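Local coordinates for uncharacterized protein (Parabacteroides merdae ATCC 43184, PDB 4OPW) that is of unknown function but probably serves in cell adhesion, through an elongated parallel beta-solenoid resembling the head domain of putative auto-transporter adhesins, at residues Phe32-Ser37 with Lys86-Val91; Ile100-Leu105 with Gln121-Val126; Gly166-Ala171 with Val186-Val191; Thr176-Ile181 with Thr196-Ala201; Val214-Ile219 with Ile232-Val237. All coordinates share one frame; numbering follows the deposited sequence. Where two conformers were deposited one is given.

In the fold
From the N terminus, contact 1 closes a loop of 48 residues, joining strand 31-36 to the corner that leads from strand 80-85 into strand 90-94. Contact 2 opens after it, spans 15 residues and stacks the next corner along the same edge of the solenoid; the two touch, their centres 9 Å apart. Contacts 3 and 4 close loops of 14 residues each and cross, because 186-191 falls between 176-181 and 196-201: strand 170-177 runs from one contact to the other. Contact 5 follows in series, closes 12 residues, touches contact 4 and brings the stack to the C-terminal end, about 38 Å from contact 1 between centres.

Contact 1 (Phe32-Ser37 with Lys86-Val91)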
# COMPACT_ATOMS: atom_id res chain seq x y z
N PHE A 32 -5.93 -6.04 -8.89
CA PHE A 32 -6.18 -4.70 -9.41
C PHE A 32 -4.90 -4.11 -10.02
O PHE A 32 -3.93 -3.86 -9.30
CB PHE A 32 -6.74 -3.78 -8.29
CG PHE A 32 -7.43 -2.52 -8.77
CD1 PHE A 32 -6.71 -1.51 -9.40
CD2 PHE A 32 -8.77 -2.29 -8.47
CE1 PHE A 32 -7.35 -0.34 -9.84
CE2 PHE A 32 -9.41 -1.13 -8.90
CZ PHE A 32 -8.69 -0.15 -9.57
N ASN A 33 -4.90 -3.92 -11.35
CA ASN A 33 -3.76 -3.42 -12.13
C ASN A 33 -4.03 -1.99 -12.56
O ASN A 33 -5.01 -1.73 -13.26
CB ASN A 33 -3.52 -4.35 -13.34
CG ASN A 33 -3.13 -5.73 -12.87
OD1 ASN A 33 -2.23 -5.89 -12.04
ND2 ASN A 33 -3.87 -6.76 -13.28
N TYR A 34 -3.18 -1.08 -12.10
CA TYR A 34 -3.36 0.34 -12.34
C TYR A 34 -2.20 0.96 -13.07
O TYR A 34 -1.04 0.63 -12.84
CB TYR A 34 -3.56 1.08 -10.97
CG TYR A 34 -3.60 2.59 -11.11
CD1 TYR A 34 -4.78 3.24 -11.49
CD2 TYR A 34 -2.45 3.36 -10.94
CE1 TYR A 34 -4.79 4.62 -11.73
CE2 TYR A 34 -2.46 4.73 -11.17
CZ TYR A 34 -3.63 5.36 -11.56
OH TYR A 34 -3.60 6.71 -11.78
N GLU A 35 -2.52 1.92 -13.94
CA GLU A 35 -1.52 2.72 -14.61
C GLU A 35 -1.95 4.19 -14.59
O GLU A 35 -3.14 4.49 -14.75
CB GLU A 35 -1.26 2.23 -16.05
CG GLU A 35 -0.34 1.01 -16.10
CD GLU A 35 -0.17 0.36 -17.47
OE1 GLU A 35 -0.02 1.11 -18.47
OE2 GLU A 35 -0.15 -0.89 -17.53
N GLN A 36 -0.99 5.07 -14.35
CA GLN A 36 -1.23 6.51 -14.36
C GLN A 36 -0.87 7.02 -15.75
O GLN A 36 0.27 6.85 -16.20
CB GLN A 36 -0.43 7.25 -13.26
CG GLN A 36 -0.94 8.68 -13.02
CD GLN A 36 -0.06 9.55 -12.14
OE1 GLN A 36 0.84 9.07 -11.45
NE2 GLN A 36 -0.32 10.85 -12.13
N SER A 37 -1.86 7.59 -16.47
CA SER A 37 -1.63 8.07 -17.83
C SER A 37 -2.67 9.09 -18.23
O SER A 37 -3.72 9.17 -17.60
CB SER A 37 -1.67 6.91 -18.82
OG SER A 37 -3.00 6.43 -19.01
N LYS A 86 -5.59 9.85 -14.86
CA LYS A 86 -4.55 10.85 -14.98
C LYS A 86 -3.86 11.11 -13.61
O LYS A 86 -2.66 11.39 -13.56
CB LYS A 86 -5.14 12.14 -15.55
CG LYS A 86 -4.11 13.22 -15.84
CD LYS A 86 -4.68 14.37 -16.68
CE LYS A 86 -3.67 15.49 -16.73
NZ LYS A 86 -4.11 16.60 -17.63
N TRP A 87 -4.65 11.06 -12.54
CA TRP A 87 -4.20 11.35 -11.19
C TRP A 87 -4.57 10.24 -10.22
O TRP A 87 -5.62 9.60 -10.36
CB TRP A 87 -4.82 12.67 -10.71
CG TRP A 87 -4.53 13.84 -11.60
CD1 TRP A 87 -5.39 14.43 -12.48
CD2 TRP A 87 -3.28 14.51 -11.75
NE1 TRP A 87 -4.76 15.46 -13.14
CE2 TRP A 87 -3.46 15.53 -12.71
CE3 TRP A 87 -2.01 14.35 -11.16
CZ2 TRP A 87 -2.43 16.41 -13.07
CZ3 TRP A 87 -1.00 15.24 -11.50
CH2 TRP A 87 -1.21 16.24 -12.47
N LEU A 88 -3.73 10.05 -9.19
CA LEU A 88 -4.01 9.09 -8.12
C LEU A 88 -3.47 9.63 -6.80
O LEU A 88 -2.26 9.77 -6.65
CB LEU A 88 -3.46 7.69 -8.41
CG LEU A 88 -3.83 6.62 -7.37
CD1 LEU A 88 -5.33 6.29 -7.42
CD2 LEU A 88 -2.98 5.38 -7.55
N LYS A 89 -4.35 9.94 -5.86
CA LYS A 89 -3.91 10.49 -4.57
C LYS A 89 -4.10 9.48 -3.43
O LYS A 89 -3.55 9.69 -2.34
CB LYS A 89 -4.63 11.83 -4.26
CG LYS A 89 -6.12 11.65 -3.91
CD LYS A 89 -6.80 12.96 -3.54
CE LYS A 89 -8.22 12.73 -3.12
NZ LYS A 89 -8.88 13.99 -2.70
N GLU A 90 -4.90 8.43 -3.64
CA GLU A 90 -5.20 7.51 -2.55
C GLU A 90 -5.62 6.14 -3.01
O GLU A 90 -6.34 6.00 -4.00
CB GLU A 90 -6.36 8.12 -1.72
CG GLU A 90 -6.84 7.37 -0.50
CD GLU A 90 -8.05 8.08 0.06
OE1 GLU A 90 -7.88 9.20 0.58
OE2 GLU A 90 -9.19 7.61 -0.17
N VAL A 91 -5.20 5.12 -2.25
CA VAL A 91 -5.60 3.74 -2.46
C VAL A 91 -5.95 3.13 -1.11
O VAL A 91 -5.13 3.23 -0.18
CB VAL A 91 -4.54 2.86 -3.21
CG1 VAL A 91 -5.06 1.42 -3.42
CG2 VAL A 91 -4.12 3.48 -4.55
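This is a corner contact of the beta-solenoid, where the end of strand 31-36 meets the bend that carries the chain from strand 80-85 on one face to strand 90-94 on the other. It combines a side-chain-to-backbone hydrogen bond with a CH-pi contact inside. Tyr-34 holds CG anti to its backbone N (chi1 174°), which sends the ring inward, tip to tip with Leu-88. The methyl CD2 of Leu-88 lies over one ring face, 4.1 Å from the centroid of the Tyr-34 ring, a CH-pi contact displaced toward the rim on the CE2 side. Ile-24 packs on both residues, and Leu-105 on the tyrosine. The phenolic oxygen is fixed by a hydrogen bond to Ser-85 OG, which also bonds to Trp-87 O, so one serine hydroxyl ties the tyrosine to the turning backbone. Across the contact, Tyr-34 OH comes nearest Leu-88 CB, at 3.5 Å. Further along, Gln-36 reaches across with an extended chain. Its amide is held at both ends, OE1 by Lys-106 N and NE2 by a carbonyl of the 86-91 segment, which would fix the rotation of the group and link successive corners. Where the backbones come closest, Ser-37 O lies 3.2 Å from Lys-86 CA in a CA-H...O contact. The bond from Gln-36 NE2 to Lys-86 O is 2.8 Å long and nearly straight at 161°, lying in the amide plane and landing on a lone pair of the carbonyl.

Contact 2 (Ile100-Leu105 with Gln121-Val126); sequences IANSPL and QLKQKV
Two successive corners of the beta-solenoid stack here in parallel register, Ile-100 beside Gln-121, Ala-101 beside Leu-122 and, past the bend, Leu-105 beside Val-126. Ala-101 N donates to Gln-121 O at 2.9 Å, nearly along the C=O axis, and Ala-101 O accepts from Lys-123 N at 3.2 Å. Beyond the bend Leu-105 N meets Lys-125 O at 3.0 Å. Between these bonds the two backbones draw apart, and a water bridges them, donating to Ser-103 O and accepting from Gln-124 N. The inner side is aliphatic: Leu-122 CD2 sits 3.8 Å from Ala-101 CB and also meets Leu-105 CD1, which crosses it at about a right angle and lies alongside Val-126 CG2. On the outer side Ile-100 and Gln-121 run side by side, while the extended Lys-123 chain crosses Ile-100 obliquely, its CE 3.9 Å from Ile-100 CG2. A second water joins the tips, donating to Asn-102 OD1 and accepting from Lys-123 NZ. Ser-103 OG donates to Pro-104 O at 2.9 Å from 35° above the carbonyl plane, and in turn receives Gln-36 N of the preceding coil. The chemistry is thus divided: backbone bonds hold both arms, one water joins the backbones where they part at the bend, and the buried Ser-103 hydroxyl, bonded on both sides, would tie this corner to Gln-36.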
# COMPACT_ATOMS: atom_id res chain seq x y z
N ILE A 100 -1.48 -3.54 -7.91
CA ILE A 100 -0.21 -3.34 -8.60
C ILE A 100 -0.25 -2.05 -9.42
O ILE A 100 -1.13 -1.91 -10.28
CB ILE A 100 0.18 -4.55 -9.52
CG1 ILE A 100 0.34 -5.88 -8.72
CG2 ILE A 100 1.45 -4.23 -10.32
CD1 ILE A 100 0.53 -7.14 -9.60
N ALA A 101 0.71 -1.14 -9.20
CA ALA A 101 0.87 0.06 -10.03
C ALA A 101 1.98 -0.26 -11.05
O ALA A 101 3.13 -0.50 -10.66
CB ALA A 101 1.21 1.27 -9.18
N ASN A 102 1.61 -0.35 -12.34
CA ASN A 102 2.52 -0.70 -13.44
C ASN A 102 3.05 0.50 -14.21
O ASN A 102 3.45 0.39 -15.38
CB ASN A 102 1.83 -1.66 -14.40
CG ASN A 102 1.77 -3.05 -13.83
OD1 ASN A 102 2.77 -3.58 -13.33
ND2 ASN A 102 0.59 -3.66 -13.88
N SER A 103 3.03 1.65 -13.57
CA SER A 103 3.55 2.89 -14.14
C SER A 103 4.21 3.69 -13.06
O SER A 103 3.88 3.48 -11.89
CB SER A 103 2.39 3.71 -14.73
OG SER A 103 1.65 4.33 -13.68
N PRO A 104 5.03 4.70 -13.41
CA PRO A 104 5.48 5.65 -12.37
C PRO A 104 4.26 6.39 -11.82
O PRO A 104 3.19 6.42 -12.47
CB PRO A 104 6.41 6.61 -13.13
CG PRO A 104 6.76 5.91 -14.42
CD PRO A 104 5.51 5.10 -14.75
N LEU A 105 4.38 6.93 -10.61
CA LEU A 105 3.31 7.67 -9.95
C LEU A 105 3.80 9.04 -9.52
O LEU A 105 4.90 9.17 -8.98
CB LEU A 105 2.76 6.93 -8.73
CG LEU A 105 2.15 5.53 -8.98
CD1 LEU A 105 1.88 4.83 -7.67
CD2 LEU A 105 0.89 5.62 -9.81
N GLN A 121 1.92 -3.47 -4.54
CA GLN A 121 3.21 -3.39 -5.22
C GLN A 121 3.26 -2.16 -6.11
O GLN A 121 2.51 -2.07 -7.08
CB GLN A 121 3.52 -4.66 -6.05
CG GLN A 121 3.53 -5.97 -5.25
CD GLN A 121 3.51 -7.14 -6.19
OE1 GLN A 121 2.46 -7.67 -6.54
NE2 GLN A 121 4.66 -7.54 -6.65
N LEU A 122 4.14 -1.19 -5.76
CA LEU A 122 4.34 0.01 -6.58
C LEU A 122 5.62 -0.27 -7.33
O LEU A 122 6.70 -0.18 -6.75
CB LEU A 122 4.37 1.30 -5.74
CG LEU A 122 3.20 1.47 -4.72
CD1 LEU A 122 3.35 2.77 -3.95
CD2 LEU A 122 1.80 1.36 -5.39
N LYS A 123 5.49 -0.78 -8.56
CA LYS A 123 6.64 -1.33 -9.30
C LYS A 123 7.56 -0.31 -9.98
O LYS A 123 8.68 -0.68 -10.36
CB LYS A 123 6.15 -2.36 -10.33
CG LYS A 123 5.53 -3.60 -9.67
CD LYS A 123 5.38 -4.75 -10.65
CE LYS A 123 4.92 -6.02 -9.99
NZ LYS A 123 4.69 -7.11 -10.98
N GLN A 124 7.10 0.94 -10.18
CA GLN A 124 7.92 1.97 -10.84
C GLN A 124 8.02 3.21 -9.97
O GLN A 124 7.30 3.33 -8.96
CB GLN A 124 7.40 2.27 -12.24
CG GLN A 124 7.72 1.14 -13.24
CD GLN A 124 7.09 1.33 -14.59
OE1 GLN A 124 6.27 0.52 -15.04
NE2 GLN A 124 7.46 2.37 -15.30
N LYS A 125 8.95 4.12 -10.29
CA LYS A 125 9.26 5.26 -9.44
C LYS A 125 8.02 6.07 -9.01
O LYS A 125 7.21 6.48 -9.83
CB LYS A 125 10.31 6.18 -10.08
CG LYS A 125 10.84 7.27 -9.14
CD LYS A 125 11.90 8.13 -9.82
CE LYS A 125 12.60 9.03 -8.84
NZ LYS A 125 13.73 9.76 -9.48
N VAL A 126 7.92 6.26 -7.70
CA VAL A 126 6.90 7.09 -7.05
C VAL A 126 7.57 8.43 -6.70
O VAL A 126 8.52 8.44 -5.91
CB VAL A 126 6.30 6.39 -5.80
CG1 VAL A 126 5.28 7.29 -5.09
CG2 VAL A 126 5.67 5.03 -6.17
O HOH W 1 3.25 -6.19 -13.14
O HOH W 2 4.68 2.40 -9.19

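Contact 3 (Gly166-Ala171 with Val186-Val191); sequences GNAEEA and VAVPEV
Val-188 drives its two methyls between Ala-168 and Ala-171 of the neighbouring coil. CG2 rests 3.8 Å from Ala-168 CB, and CG1 lies at the same 3.8 Å from Ala-171 CB, so the isopropyl group straddles the bend between the two alanines. With CG1 anti to the backbone N (chi1 -173°), that methyl is also pushed against backbone, 3.5 Å from Ala-171 N. Leu-151 of the coil before touches both alanines, continuing the aliphatic core of Val-188 in that direction. Ahead of the bend, Ala-187 bonds to the 166-171 segment through both its N and its O: the N donates to Gly-166 O at 3.1 Å, from above the carbonyl plane, and the O accepts Ala-168 N at 3.2 Å, in plane. The same Ala-187 O takes a hydrogen from a water that also donates to Asn-167 OD1, so the outer edge carries a small polar bridge. At the corner Pro-189, which has no N-H to give, presents CD to Ala-168 O at 3.1 Å. The next backbone bond, Glu-190 N to Glu-169 O, is stretched to 3.5 Å and weak. Firm pairing resumes beyond it, where Ala-171 N meets Glu-190 O nearly along the C=O axis. Glu-170 and Glu-190 both stand on the outer side, while Ala-171 and Val-191 face inward. Small aliphatic residues inside, acidic ones outside, and parallel pairing that slackens at a bend and then recovers mark this as a stacked corner of a beta-solenoid.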
# COMPACT_ATOMS: atom_id res chain seq x y z
N GLY A 166 15.53 4.69 -2.80
CA GLY A 166 15.04 6.05 -2.88
C GLY A 166 15.53 7.03 -1.84
O GLY A 166 16.53 6.80 -1.16
N ASN A 167 14.80 8.16 -1.76
CA ASN A 167 15.14 9.29 -0.91
C ASN A 167 13.92 9.99 -0.36
O ASN A 167 12.93 10.15 -1.05
CB ASN A 167 15.95 10.33 -1.73
CG ASN A 167 17.31 9.86 -2.16
OD1 ASN A 167 18.32 10.09 -1.48
ND2 ASN A 167 17.37 9.21 -3.32
N ALA A 168 14.01 10.42 0.89
CA ALA A 168 13.02 11.26 1.57
C ALA A 168 13.76 12.34 2.33
O ALA A 168 14.90 12.10 2.72
CB ALA A 168 12.14 10.45 2.51
N GLU A 169 13.16 13.52 2.52
CA GLU A 169 13.83 14.57 3.30
C GLU A 169 13.62 14.33 4.79
O GLU A 169 14.52 14.56 5.60
CB GLU A 169 13.32 15.98 2.89
CG GLU A 169 13.84 16.42 1.53
CD GLU A 169 15.33 16.73 1.56
OE1 GLU A 169 15.71 17.76 2.14
OE2 GLU A 169 16.11 15.88 1.07
N GLU A 170 12.42 13.82 5.15
CA GLU A 170 12.00 13.49 6.51
C GLU A 170 11.21 12.21 6.46
O GLU A 170 10.43 12.01 5.52
CB GLU A 170 11.11 14.58 7.15
CG GLU A 170 11.71 15.98 7.22
CD GLU A 170 10.78 17.03 7.82
OE1 GLU A 170 9.55 16.93 7.63
OE2 GLU A 170 11.30 17.96 8.47
N ALA A 171 11.38 11.34 7.47
CA ALA A 171 10.59 10.12 7.54
C ALA A 171 10.13 9.85 8.95
O ALA A 171 10.91 10.00 9.90
CB ALA A 171 11.37 8.91 7.00
N VAL A 186 16.32 3.38 1.59
CA VAL A 186 15.84 4.76 1.49
C VAL A 186 16.68 5.68 2.38
O VAL A 186 16.60 5.61 3.62
CB VAL A 186 14.31 4.88 1.80
CG1 VAL A 186 13.84 6.34 1.72
CG2 VAL A 186 13.50 4.01 0.85
N ALA A 187 17.47 6.55 1.75
CA ALA A 187 18.29 7.52 2.48
C ALA A 187 17.42 8.71 2.89
O ALA A 187 16.75 9.33 2.06
CB ALA A 187 19.47 7.98 1.64
N VAL A 188 17.44 9.02 4.20
CA VAL A 188 16.65 10.11 4.78
C VAL A 188 17.50 10.92 5.77
O VAL A 188 17.89 10.34 6.76
CB VAL A 188 15.36 9.62 5.51
CG1 VAL A 188 14.50 10.81 5.92
CG2 VAL A 188 14.57 8.60 4.69
N PRO A 189 17.65 12.26 5.63
CA PRO A 189 18.43 13.01 6.63
C PRO A 189 17.81 13.03 8.04
O PRO A 189 18.53 12.78 9.00
CB PRO A 189 18.48 14.43 6.04
CG PRO A 189 18.24 14.26 4.58
CD PRO A 189 17.26 13.12 4.50
N GLU A 190 16.48 13.28 8.17
CA GLU A 190 15.79 13.38 9.46
C GLU A 190 14.80 12.24 9.65
O GLU A 190 13.77 12.20 8.98
CB GLU A 190 15.04 14.73 9.58
CG GLU A 190 15.92 15.97 9.53
CD GLU A 190 16.99 16.05 10.60
OE1 GLU A 190 16.67 15.86 11.79
OE2 GLU A 190 18.16 16.29 10.22
N VAL A 191 15.10 11.32 10.60
CA VAL A 191 14.22 10.17 10.84
C VAL A 191 13.71 10.13 12.26
O VAL A 191 14.46 10.39 13.22
CB VAL A 191 14.94 8.81 10.51
CG1 VAL A 191 14.04 7.58 10.78
CG2 VAL A 191 15.44 8.77 9.06
O HOH W 3 17.93 11.55 0.85

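Contact 4 (Thr176-Ile181 with Thr196-Ala201); sequences TTDGEI and TGKGSA. With EDO (1,2-ethanediol), chain F.
Ser-200 O is held by one hydrogen bond, from Ile-181 N at 2.8 Å and nearly along the C=O axis, and one weaker CA-H...O contact, from Glu-180 CA at 3.2 Å. One step back, Gly-179 O takes Ser-200 N at 3.0 Å, so this arm of the bend is firmly parallel. The other arm starts with Thr-177 N on Thr-196 O at 2.7 Å, again close to the C=O axis. Between them Thr-177 has phi 78° and psi -63°, and Asp-178 N weakly reaches back to Thr-176 O, a classic gamma turn. The turn tips the Thr-177 carbonyl, so Lys-198 N meets its oxygen from 50° above the carbonyl plane. Asp-178, with CG anti to its backbone N, folds OD1 onto the next amide, Gly-179 N, at 2.8 Å. Lys-198 crosses this carboxylate obliquely; Asp-178 OD2 and Lys-198 NZ stay 4.1 Å apart, too far for a salt bridge. A 1,2-ethanediol, probably from the crystallisation liquor, lies beside the turn and donates from O2 to Glu-180 OE2. Inside, Ile-181 and Ala-201 pack next to Ile-175. At Gly-179, Gly-197 and Gly-199 the backbone angles leave no place for a CB; Thr-177 O and Gly-179 O lie close to where one would stand at Gly-197 and Gly-199. The chemistry implies a bend held mainly by backbone bonds, where Lys-198 could partly offset the charge of Asp-178.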
# COMPACT_ATOMS: atom_id res chain seq x y z
N THR A 176 3.40 -0.70 15.69
CA THR A 176 2.63 -0.88 16.92
C THR A 176 2.13 -2.32 16.94
O THR A 176 1.59 -2.78 15.94
CB THR A 176 1.49 0.16 17.02
OG1 THR A 176 2.05 1.48 16.88
CG2 THR A 176 0.73 0.07 18.34
N THR A 177 2.37 -3.03 18.08
CA THR A 177 2.06 -4.45 18.37
C THR A 177 3.11 -5.34 17.70
O THR A 177 3.80 -6.08 18.38
CB THR A 177 0.61 -4.88 17.99
OG1 THR A 177 -0.33 -3.99 18.59
CG2 THR A 177 0.30 -6.34 18.38
N ASP A 178 3.20 -5.30 16.36
CA ASP A 178 4.18 -6.09 15.59
C ASP A 178 4.21 -5.63 14.15
O ASP A 178 3.32 -4.93 13.73
CB ASP A 178 3.84 -7.60 15.64
CG ASP A 178 5.01 -8.53 15.36
OD1 ASP A 178 6.15 -8.03 15.17
OD2 ASP A 178 4.81 -9.75 15.38
N GLY A 179 5.24 -6.03 13.42
CA GLY A 179 5.41 -5.65 12.03
C GLY A 179 6.87 -5.46 11.65
O GLY A 179 7.74 -5.42 12.52
N GLU A 180 7.13 -5.37 10.33
CA GLU A 180 8.49 -5.20 9.83
C GLU A 180 8.57 -4.09 8.82
O GLU A 180 7.85 -4.11 7.82
CB GLU A 180 9.04 -6.48 9.15
CG GLU A 180 9.02 -7.75 9.97
CD GLU A 180 9.23 -8.98 9.11
OE1 GLU A 180 10.22 -9.01 8.35
OE2 GLU A 180 8.37 -9.89 9.17
N ILE A 181 9.48 -3.15 9.04
CA ILE A 181 9.77 -2.11 8.05
C ILE A 181 11.16 -2.44 7.50
O ILE A 181 12.11 -2.56 8.28
CB ILE A 181 9.67 -0.65 8.61
CG1 ILE A 181 8.20 -0.28 8.96
CG2 ILE A 181 10.28 0.37 7.61
CD1 ILE A 181 8.01 1.00 9.79
N THR A 196 6.28 0.15 19.47
CA THR A 196 5.54 -0.13 20.72
C THR A 196 5.07 -1.58 20.60
O THR A 196 4.19 -1.88 19.79
CB THR A 196 4.36 0.88 20.91
OG1 THR A 196 4.82 2.22 20.71
CG2 THR A 196 3.68 0.74 22.29
N GLY A 197 5.71 -2.46 21.36
CA GLY A 197 5.46 -3.90 21.34
C GLY A 197 6.60 -4.58 20.62
O GLY A 197 7.76 -4.21 20.79
N LYS A 198 6.27 -5.55 19.76
CA LYS A 198 7.28 -6.26 18.97
C LYS A 198 7.47 -5.58 17.63
O LYS A 198 6.71 -4.69 17.24
CB LYS A 198 6.84 -7.74 18.74
CG LYS A 198 6.70 -8.60 19.98
CD LYS A 198 5.63 -9.69 19.81
CE LYS A 198 6.03 -10.86 18.93
NZ LYS A 198 4.97 -11.91 18.90
N GLY A 199 8.49 -6.02 16.92
CA GLY A 199 8.71 -5.51 15.58
C GLY A 199 10.15 -5.30 15.21
O GLY A 199 11.06 -5.43 16.03
N SER A 200 10.35 -4.96 13.95
CA SER A 200 11.68 -4.77 13.39
C SER A 200 11.66 -3.65 12.37
O SER A 200 10.86 -3.69 11.42
CB SER A 200 12.16 -6.08 12.75
OG SER A 200 13.31 -5.90 11.94
N ALA A 201 12.51 -2.64 12.59
CA ALA A 201 12.64 -1.56 11.62
C ALA A 201 14.07 -1.47 11.14
O ALA A 201 14.98 -1.41 11.96
CB ALA A 201 12.19 -0.22 12.22
C1 EDO F . 8.91 -9.36 14.11
O1 EDO F . 10.08 -8.79 13.54
C2 EDO F . 7.82 -9.53 13.02
O2 EDO F . 8.11 -10.65 12.21
O HOH W 4 4.80 2.81 18.15
O HOH W 5 12.90 -5.27 9.28

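Contact 5 (Val214-Ile219 with Ile232-Val237); sequences VGKGNI and IGKGTV
Val-214 starts the bend in parallel register with Ile-232, their side chains on the same side of the sheet, and its own O and N serve the preceding coil. Gly-215 is the first to bond across: its N donates to Ile-232 O at 2.8 Å, and its O accepts Gly-235 N at 3.0 Å, in the carbonyl plane and on a lone pair. Gly-233 CA also leans on that oxygen, so the glycine carbonyl is the hub of the turn. Lys-216 runs alongside Lys-234, both side chains pointing the same way, and bends at chi3 and chi4 until Lys-216 NZ and Lys-234 NZ are 3.6 Å apart; such like charges probably repel and could lower the proton affinity of one of them. The backbones are closest at Lys-216 and Gly-235; Gly-217 O lies 3.1 Å from Gly-235 CA in a CA-H...O contact, yet this buried carbonyl finds no hydrogen-bond partner in the model. Asn-218 takes over the pairing with its side chain. Its CG is anti to the carbonyl carbon (chi1 -67°), and OD1 accepts Thr-236 N at 3.0 Å as well as a water that donates also to Lys-234 O. The Thr-236 hydroxyl turns instead to Glu-238. Ile-219 restores regular strand pairing, its N meeting Thr-236 O at 2.9 Å, while its CD1 lies 4.2 Å from Val-237 CG2 on the side facing Ala-211 and Ile-213. Parallel coils stacked in register with aliphatic residues turned inward are the mark of a beta-solenoid; in this one the bend is rich in glycine and lies toward the C-terminal end.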
# COMPACT_ATOMS: atom_id res chain seq x y z
N VAL A 214 9.29 0.83 23.21
CA VAL A 214 8.62 0.36 24.43
C VAL A 214 8.27 -1.10 24.12
O VAL A 214 7.35 -1.34 23.34
CB VAL A 214 7.41 1.19 24.93
CG1 VAL A 214 6.83 0.58 26.22
CG2 VAL A 214 7.77 2.65 25.13
N GLY A 215 9.08 -2.03 24.63
CA GLY A 215 8.89 -3.46 24.37
C GLY A 215 10.12 -4.15 23.82
O GLY A 215 11.24 -3.67 24.04
N LYS A 216 9.92 -5.24 23.07
CA LYS A 216 10.98 -6.11 22.50
C LYS A 216 11.40 -5.75 21.06
O LYS A 216 12.34 -6.36 20.53
CB LYS A 216 10.50 -7.58 22.51
CG LYS A 216 10.51 -8.22 23.89
CD LYS A 216 9.74 -9.53 23.88
CE LYS A 216 8.80 -9.67 25.07
NZ LYS A 216 9.53 -9.82 26.36
N GLY A 217 10.71 -4.80 20.45
CA GLY A 217 11.01 -4.37 19.08
C GLY A 217 12.42 -3.84 18.90
O GLY A 217 12.99 -3.25 19.83
N ASN A 218 12.99 -4.05 17.71
CA ASN A 218 14.36 -3.63 17.43
C ASN A 218 14.44 -2.66 16.27
O ASN A 218 13.76 -2.83 15.26
CB ASN A 218 15.25 -4.83 17.13
CG ASN A 218 15.45 -5.71 18.32
OD1 ASN A 218 16.02 -5.30 19.32
ND2 ASN A 218 14.89 -6.91 18.26
N ILE A 219 15.31 -1.66 16.42
CA ILE A 219 15.60 -0.68 15.39
C ILE A 219 17.04 -0.93 14.93
O ILE A 219 17.96 -0.93 15.76
CB ILE A 219 15.37 0.77 15.85
CG1 ILE A 219 13.89 1.02 16.19
CG2 ILE A 219 15.92 1.78 14.80
CD1 ILE A 219 13.61 2.37 16.90
N ILE A 232 12.68 1.41 26.62
CA ILE A 232 12.11 0.73 27.78
C ILE A 232 11.72 -0.64 27.27
O ILE A 232 10.85 -0.77 26.39
CB ILE A 232 10.93 1.51 28.48
CG1 ILE A 232 11.32 2.94 28.92
CG2 ILE A 232 10.28 0.68 29.63
CD1 ILE A 232 12.68 3.09 29.79
N GLY A 233 12.41 -1.66 27.75
CA GLY A 233 12.17 -3.03 27.31
C GLY A 233 13.45 -3.72 26.88
O GLY A 233 14.54 -3.16 27.03
N LYS A 234 13.31 -4.93 26.35
CA LYS A 234 14.45 -5.75 25.90
C LYS A 234 14.93 -5.38 24.49
O LYS A 234 16.05 -5.74 24.10
CB LYS A 234 14.09 -7.25 25.96
CG LYS A 234 13.93 -7.77 27.39
CD LYS A 234 13.13 -9.07 27.42
CE LYS A 234 12.97 -9.60 28.83
NZ LYS A 234 11.93 -10.66 28.92
N GLY A 235 14.12 -4.63 23.75
CA GLY A 235 14.47 -4.19 22.40
C GLY A 235 15.65 -3.23 22.39
O GLY A 235 15.97 -2.66 23.42
N THR A 236 16.35 -3.09 21.25
CA THR A 236 17.51 -2.19 21.19
C THR A 236 17.54 -1.41 19.89
O THR A 236 16.89 -1.78 18.90
CB THR A 236 18.85 -2.98 21.31
OG1 THR A 236 18.97 -3.86 20.20
CG2 THR A 236 19.00 -3.74 22.63
N VAL A 237 18.35 -0.36 19.89
CA VAL A 237 18.66 0.52 18.77
C VAL A 237 20.14 0.28 18.48
O VAL A 237 20.97 0.53 19.36
CB VAL A 237 18.35 2.01 19.10
CG1 VAL A 237 18.63 2.90 17.89
CG2 VAL A 237 16.91 2.19 19.57
O HOH W 6 16.83 -6.86 21.35